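Local structure of D-threo-3-hydroxyaspartate dehydratase (Delftia, 3WQC) at residues Q126-F131 with E137-W142. The protein catalyses the pyridoxal phosphate-dependent deamination of D-threo-3-hydroxyaspartate to oxaloacetate and ammonium, and also acts on D-serine. Residues are numbered along the deposited sequence; the frame is centred on the assembly and turned at random.
Sequences QAIAAF and EAFEVW
The shortest polar bond, W142 NE1 to E140 OE1 (2.8 Å), belongs to a residue, E140, whose CB points away from the helix, while F139 and V141 point theirs toward it and meet I128 and F131. That bond is nearly straight (N-H...O 177°) and lies in the indole plane, on the anti side of the carboxylate but 26° out of its plane; with both partners on one segment, no hydrogen bond spans the interface. Across it, I128 does most through CG2, which sits 3.7 Å from F139 CD2 and also meets V141 CG2 tip to tip at 3.9 Å. The F139 ring reaches the helix with CG anti to its own carbonyl carbon (chi1 -71°), and its CE2 lies 3.8 Å from F131 CD2. There F139 CZ comes in plane at the edge of the F131 ring, so the two rings do not stack face to face. E137 CG covers one face of F139, 3.9 Å above the plane and over the ring centre, while E137 OE1 forms a salt bridge with R109. Cutting F139 back to an alanine is likely to open a gap between helix and strand, leaving I128 CG2 and F131 CD2 without the ring they lean on. V119 touches both I128 and V141: helix 122-135 connects parallel strands 114-119 and 140-146 in a beta-alpha-beta unit, the repeating element of the alanine racemase-type TIM barrel.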
loop_
_atom_site.group_PDB
_atom_site.type_symbol
_atom_site.label_atom_id
_atom_site.label_comp_id
_atom_site.label_asym_id
_atom_site.label_seq_id
_atom_site.Cartn_x
_atom_site.Cartn_y
_atom_site.Cartn_z
ATOM N N GLN B 126 -6.931 2.410 33.404
ATOM C CA GLN B 126 -7.952 1.776 34.223
ATOM C C GLN B 126 -8.407 0.481 33.523
ATOM O O GLN B 126 -8.641 -0.521 34.241
ATOM C CB GLN B 126 -9.187 2.672 34.358
ATOM C CG GLN B 126 -8.948 3.873 35.283
ATOM C CD GLN B 126 -10.165 4.739 35.443
ATOM O OE1 GLN B 126 -11.155 4.613 34.690
ATOM N NE2 GLN B 126 -10.144 5.661 36.411
ATOM N N ALA B 127 -8.541 0.480 32.192
ATOM C CA ALA B 127 -9.020 -0.749 31.511
ATOM C C ALA B 127 -8.021 -1.881 31.687
ATOM O O ALA B 127 -8.371 -3.056 31.931
ATOM C CB ALA B 127 -9.234 -0.456 30.019
ATOM N N ILE B 128 -6.725 -1.567 31.495
ATOM C CA ILE B 128 -5.676 -2.593 31.660
ATOM C C ILE B 128 -5.668 -3.104 33.111
ATOM O O ILE B 128 -5.623 -4.335 33.314
ATOM C CB ILE B 128 -4.305 -2.084 31.258
ATOM C CG1 ILE B 128 -4.261 -1.699 29.753
ATOM C CG2 ILE B 128 -3.232 -3.172 31.542
ATOM C CD1 ILE B 128 -2.920 -1.157 29.251
ATOM N N ALA B 129 -5.674 -2.193 34.093
ATOM C CA ALA B 129 -5.538 -2.650 35.486
ATOM C C ALA B 129 -6.782 -3.468 35.844
ATOM O O ALA B 129 -6.636 -4.468 36.563
ATOM C CB ALA B 129 -5.418 -1.394 36.352
ATOM N N ALA B 130 -7.985 -3.083 35.421
ATOM C CA ALA B 130 -9.176 -3.880 35.808
ATOM C C ALA B 130 -9.110 -5.265 35.166
ATOM O O ALA B 130 -9.407 -6.284 35.829
ATOM C CB ALA B 130 -10.413 -3.160 35.380
ATOM N N PHE B 131 -8.657 -5.348 33.887
ATOM C CA PHE B 131 -8.589 -6.660 33.300
ATOM C C PHE B 131 -7.509 -7.525 33.909
ATOM O O PHE B 131 -7.674 -8.744 34.125
ATOM C CB PHE B 131 -8.353 -6.440 31.760
ATOM C CG PHE B 131 -8.382 -7.746 30.981
ATOM C CD1 PHE B 131 -9.613 -8.396 30.769
ATOM C CD2 PHE B 131 -7.206 -8.278 30.415
ATOM C CE1 PHE B 131 -9.680 -9.581 29.999
ATOM C CE2 PHE B 131 -7.306 -9.484 29.646
ATOM C CZ PHE B 131 -8.521 -10.080 29.416
ATOM N N GLU B 137 -3.200 -11.024 36.111
ATOM C CA GLU B 137 -2.042 -10.709 35.280
ATOM C C GLU B 137 -1.535 -9.304 35.605
ATOM O O GLU B 137 -2.299 -8.334 35.492
ATOM C CB GLU B 137 -2.365 -10.745 33.744
ATOM C CG GLU B 137 -1.157 -10.547 32.838
ATOM C CD GLU B 137 -0.155 -11.688 32.901
ATOM O OE1 GLU B 137 1.000 -11.502 32.441
ATOM O OE2 GLU B 137 -0.529 -12.794 33.360
ATOM N N ALA B 138 -0.258 -9.200 36.004
ATOM C CA ALA B 138 0.380 -7.913 36.248
ATOM C C ALA B 138 0.998 -7.503 34.899
ATOM O O ALA B 138 2.186 -7.717 34.617
ATOM C CB ALA B 138 1.409 -7.979 37.340
ATOM N N PHE B 139 0.178 -6.924 34.046
ATOM C CA PHE B 139 0.721 -6.428 32.760
ATOM C C PHE B 139 1.829 -5.431 32.964
ATOM O O PHE B 139 1.719 -4.588 33.934
ATOM C CB PHE B 139 -0.381 -5.678 31.965
ATOM C CG PHE B 139 -1.442 -6.628 31.407
ATOM C CD1 PHE B 139 -1.170 -7.300 30.179
ATOM C CD2 PHE B 139 -2.697 -6.833 32.032
ATOM C CE1 PHE B 139 -2.167 -8.146 29.604
ATOM C CE2 PHE B 139 -3.637 -7.679 31.501
ATOM C CZ PHE B 139 -3.393 -8.338 30.282
ATOM N N GLU B 140 2.826 -5.400 32.049
ATOM C CA GLU B 140 3.831 -4.343 32.092
ATOM C C GLU B 140 3.352 -3.264 31.129
ATOM O O GLU B 140 3.072 -3.557 29.916
ATOM C CB GLU B 140 5.193 -4.875 31.659
ATOM C CG GLU B 140 6.213 -3.731 31.733
ATOM C CD GLU B 140 7.640 -4.194 31.566
ATOM O OE1 GLU B 140 8.506 -3.270 31.333
ATOM O OE2 GLU B 140 7.975 -5.417 31.745
ATOM N N VAL B 141 3.296 -2.018 31.581
ATOM C CA VAL B 141 2.742 -0.928 30.811
ATOM C C VAL B 141 3.709 0.238 30.932
ATOM O O VAL B 141 4.203 0.555 32.030
ATOM C CB VAL B 141 1.345 -0.505 31.314
ATOM C CG1 VAL B 141 0.738 0.583 30.424
ATOM C CG2 VAL B 141 0.408 -1.713 31.406
ATOM N N TRP B 142 4.010 0.851 29.768
ATOM C CA TRP B 142 4.810 2.080 29.736
ATOM C C TRP B 142 3.911 3.217 29.392
ATOM O O TRP B 142 2.881 3.047 28.706
ATOM C CB TRP B 142 5.923 2.000 28.700
ATOM C CG TRP B 142 6.910 0.883 28.969
ATOM C CD1 TRP B 142 6.913 -0.146 29.921
ATOM C CD2 TRP B 142 8.087 0.648 28.136
ATOM N NE1 TRP B 142 7.986 -0.986 29.720
ATOM C CE2 TRP B 142 8.733 -0.547 28.638
ATOM C CE3 TRP B 142 8.613 1.292 26.996
ATOM C CZ2 TRP B 142 9.902 -1.080 28.022
ATOM C CZ3 TRP B 142 9.769 0.765 26.370
ATOM C CH2 TRP B 142 10.398 -0.409 26.890
#